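Lipid binding protein (Grifola frondosa, PDB 5H0Q) probably binds membrane domains rich in sphingomyelin and cholesterol. Local coordinates at residues 3-8 against 38-43. Numbering follows the deposited sequence.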
loop_
_atom_site.group_PDB
_atom_site.type_symbol
_atom_site.label_atom_id
_atom_site.label_comp_id
_atom_site.label_asym_id
_atom_site.label_seq_id
_atom_site.Cartn_x
_atom_site.Cartn_y
_atom_site.Cartn_z
ATOM N N TYR A 3 10.370 5.638 4.712
ATOM C CA TYR A 3 11.599 4.865 4.858
ATOM C C TYR A 3 12.226 4.570 3.509
ATOM O O TYR A 3 11.523 4.255 2.547
ATOM C CB TYR A 3 11.358 3.537 5.579
ATOM C CG TYR A 3 10.645 3.738 6.877
ATOM C CD1 TYR A 3 11.339 4.087 8.022
ATOM C CD2 TYR A 3 9.267 3.612 6.952
ATOM C CE1 TYR A 3 10.681 4.293 9.197
ATOM C CE2 TYR A 3 8.595 3.815 8.145
ATOM C CZ TYR A 3 9.311 4.159 9.264
ATOM O OH TYR A 3 8.678 4.371 10.472
ATOM N N GLY A 4 13.548 4.645 3.452
ATOM C CA GLY A 4 14.289 4.383 2.232
ATOM C C GLY A 4 14.678 5.655 1.498
ATOM O O GLY A 4 14.193 6.755 1.770
ATOM N N VAL A 5 15.598 5.476 0.555
ATOM C CA VAL A 5 16.078 6.550 -0.308
ATOM C C VAL A 5 15.312 6.496 -1.621
ATOM O O VAL A 5 15.001 5.413 -2.136
ATOM C CB VAL A 5 17.593 6.441 -0.560
ATOM C CG1 VAL A 5 18.092 7.674 -1.296
ATOM C CG2 VAL A 5 18.340 6.255 0.732
ATOM N N GLU A 6 15.004 7.666 -2.167
ATOM C CA GLU A 6 14.326 7.719 -3.455
ATOM C C GLU A 6 15.260 7.275 -4.584
ATOM O O GLU A 6 16.371 7.784 -4.721
ATOM C CB GLU A 6 13.797 9.131 -3.708
ATOM C CG GLU A 6 12.971 9.246 -4.998
ATOM C CD GLU A 6 12.072 10.461 -5.017
ATOM O OE1 GLU A 6 11.473 10.712 -6.077
ATOM O OE2 GLU A 6 11.947 11.150 -3.985
ATOM N N ILE A 7 14.785 6.344 -5.409
ATOM C CA ILE A 7 15.563 5.738 -6.478
ATOM C C ILE A 7 15.116 6.423 -7.763
ATOM O O ILE A 7 14.049 6.124 -8.294
ATOM C CB ILE A 7 15.371 4.221 -6.526
ATOM C CG1 ILE A 7 15.908 3.615 -5.215
ATOM C CG2 ILE A 7 16.081 3.625 -7.718
ATOM C CD1 ILE A 7 15.635 2.152 -5.076
ATOM N N ASP A 8 15.909 7.399 -8.197
ATOM C CA ASP A 8 15.568 8.216 -9.363
ATOM C C ASP A 8 16.721 8.203 -10.357
ATOM O O ASP A 8 17.622 7.367 -10.268
ATOM C CB ASP A 8 15.248 9.646 -8.933
ATOM C CG ASP A 8 16.333 10.257 -8.067
ATOM O OD1 ASP A 8 17.469 9.717 -8.003
ATOM O OD2 ASP A 8 16.066 11.315 -7.456
ATOM N N ASN A 38 14.407 -5.028 -0.051
ATOM C CA ASN A 38 14.672 -5.527 1.290
ATOM C C ASN A 38 15.669 -4.669 2.061
ATOM O O ASN A 38 15.875 -4.915 3.260
ATOM C CB ASN A 38 15.126 -6.983 1.207
ATOM C CG ASN A 38 14.040 -7.874 0.631
ATOM O OD1 ASN A 38 13.189 -8.385 1.358
ATOM N ND2 ASN A 38 14.030 -8.015 -0.687
ATOM N N VAL A 39 16.246 -3.644 1.434
ATOM C CA VAL A 39 17.259 -2.830 2.095
ATOM C C VAL A 39 16.678 -2.072 3.291
ATOM O O VAL A 39 17.297 -2.022 4.366
ATOM C CB VAL A 39 17.919 -1.886 1.078
ATOM C CG1 VAL A 39 18.934 -0.972 1.757
ATOM C CG2 VAL A 39 18.591 -2.691 -0.024
ATOM N N TYR A 40 15.495 -1.462 3.136
ATOM C CA TYR A 40 14.865 -0.730 4.234
ATOM C C TYR A 40 13.621 -1.425 4.773
ATOM O O TYR A 40 12.934 -0.864 5.632
ATOM C CB TYR A 40 14.523 0.696 3.785
ATOM C CG TYR A 40 15.756 1.495 3.392
ATOM C CD1 TYR A 40 16.431 2.259 4.334
ATOM C CD2 TYR A 40 16.258 1.464 2.105
ATOM C CE1 TYR A 40 17.555 2.975 4.007
ATOM C CE2 TYR A 40 17.386 2.196 1.755
ATOM C CZ TYR A 40 18.030 2.946 2.721
ATOM O OH TYR A 40 19.161 3.671 2.416
ATOM N N GLN A 41 13.330 -2.646 4.321
ATOM C CA GLN A 41 12.104 -3.309 4.749
ATOM C C GLN A 41 12.092 -3.539 6.258
ATOM O O GLN A 41 11.038 -3.421 6.892
ATOM C CB GLN A 41 11.922 -4.637 4.018
ATOM C CG GLN A 41 10.620 -5.330 4.371
ATOM C CD GLN A 41 10.258 -6.412 3.394
ATOM O OE1 GLN A 41 10.648 -6.358 2.229
ATOM N NE2 GLN A 41 9.506 -7.405 3.854
ATOM N N ASP A 42 13.248 -3.869 6.843
ATOM C CA ASP A 42 13.301 -4.089 8.289
ATOM C C ASP A 42 12.850 -2.848 9.045
ATOM O O ASP A 42 12.173 -2.952 10.073
ATOM C CB ASP A 42 14.712 -4.488 8.723
ATOM C CG ASP A 42 14.783 -4.863 10.197
ATOM O OD1 ASP A 42 13.800 -5.444 10.707
ATOM O OD2 ASP A 42 15.812 -4.573 10.842
ATOM N N GLN A 43 13.204 -1.659 8.547
ATOM C CA GLN A 43 12.739 -0.437 9.193
ATOM C C GLN A 43 11.228 -0.346 9.117
ATOM O O GLN A 43 10.566 0.026 10.091
ATOM C CB GLN A 43 13.375 0.795 8.559
ATOM C CG GLN A 43 14.844 1.025 8.887
ATOM C CD GLN A 43 15.264 2.452 8.590
ATOM O OE1 GLN A 43 14.908 3.013 7.554
ATOM N NE2 GLN A 43 15.994 3.055 9.512
HETATM O O HOH W 1 14.992 5.318 5.886
#
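Q43 OE1 reaches G4 through a single water, which donates to Q43 OE1 at 2.8 Å and accepts from G4 N at 2.9 Å. No direct hydrogen bond joins residues 3-8 to 38-43, and this water is a polar bridge between them. The amide of Q43 also lies beside the Y3 ring, steeply turned against it with the planes 72° apart; Q43 OE1 stands 3.8 Å from Y3 CD1, and the aliphatic Q43 CB packs on the same ring atom.

Next to the bridge, G4 packs against one face of the Y40 ring. G4 CA sits 3.5 Å from the ring centroid and only 14° off its normal, a CH-pi contact made squarely over the face. With Y40 CG anti to its carbonyl carbon (chi1 -62°), the ring is laid across the backbone at G4. Having no side chain, G4 offers its CA directly to the ring, and its positive phi is one that glycine readily adopts. Farther along, in one of its two modelled conformers, V5 CG2 lies 3.9 Å from Y40 CZ, a contact that is therefore less certain.

Y40 is the N-cap residue of helix 41-55, and the contact joins the start of that helix to the loop between strand 2-3 and helix 9-13, at the surface of the protein. Both segments touch W99 of strand 99-105, one through Y3, which also pairs with W99 by a backbone hydrogen bond, the other through Y40 and Q41.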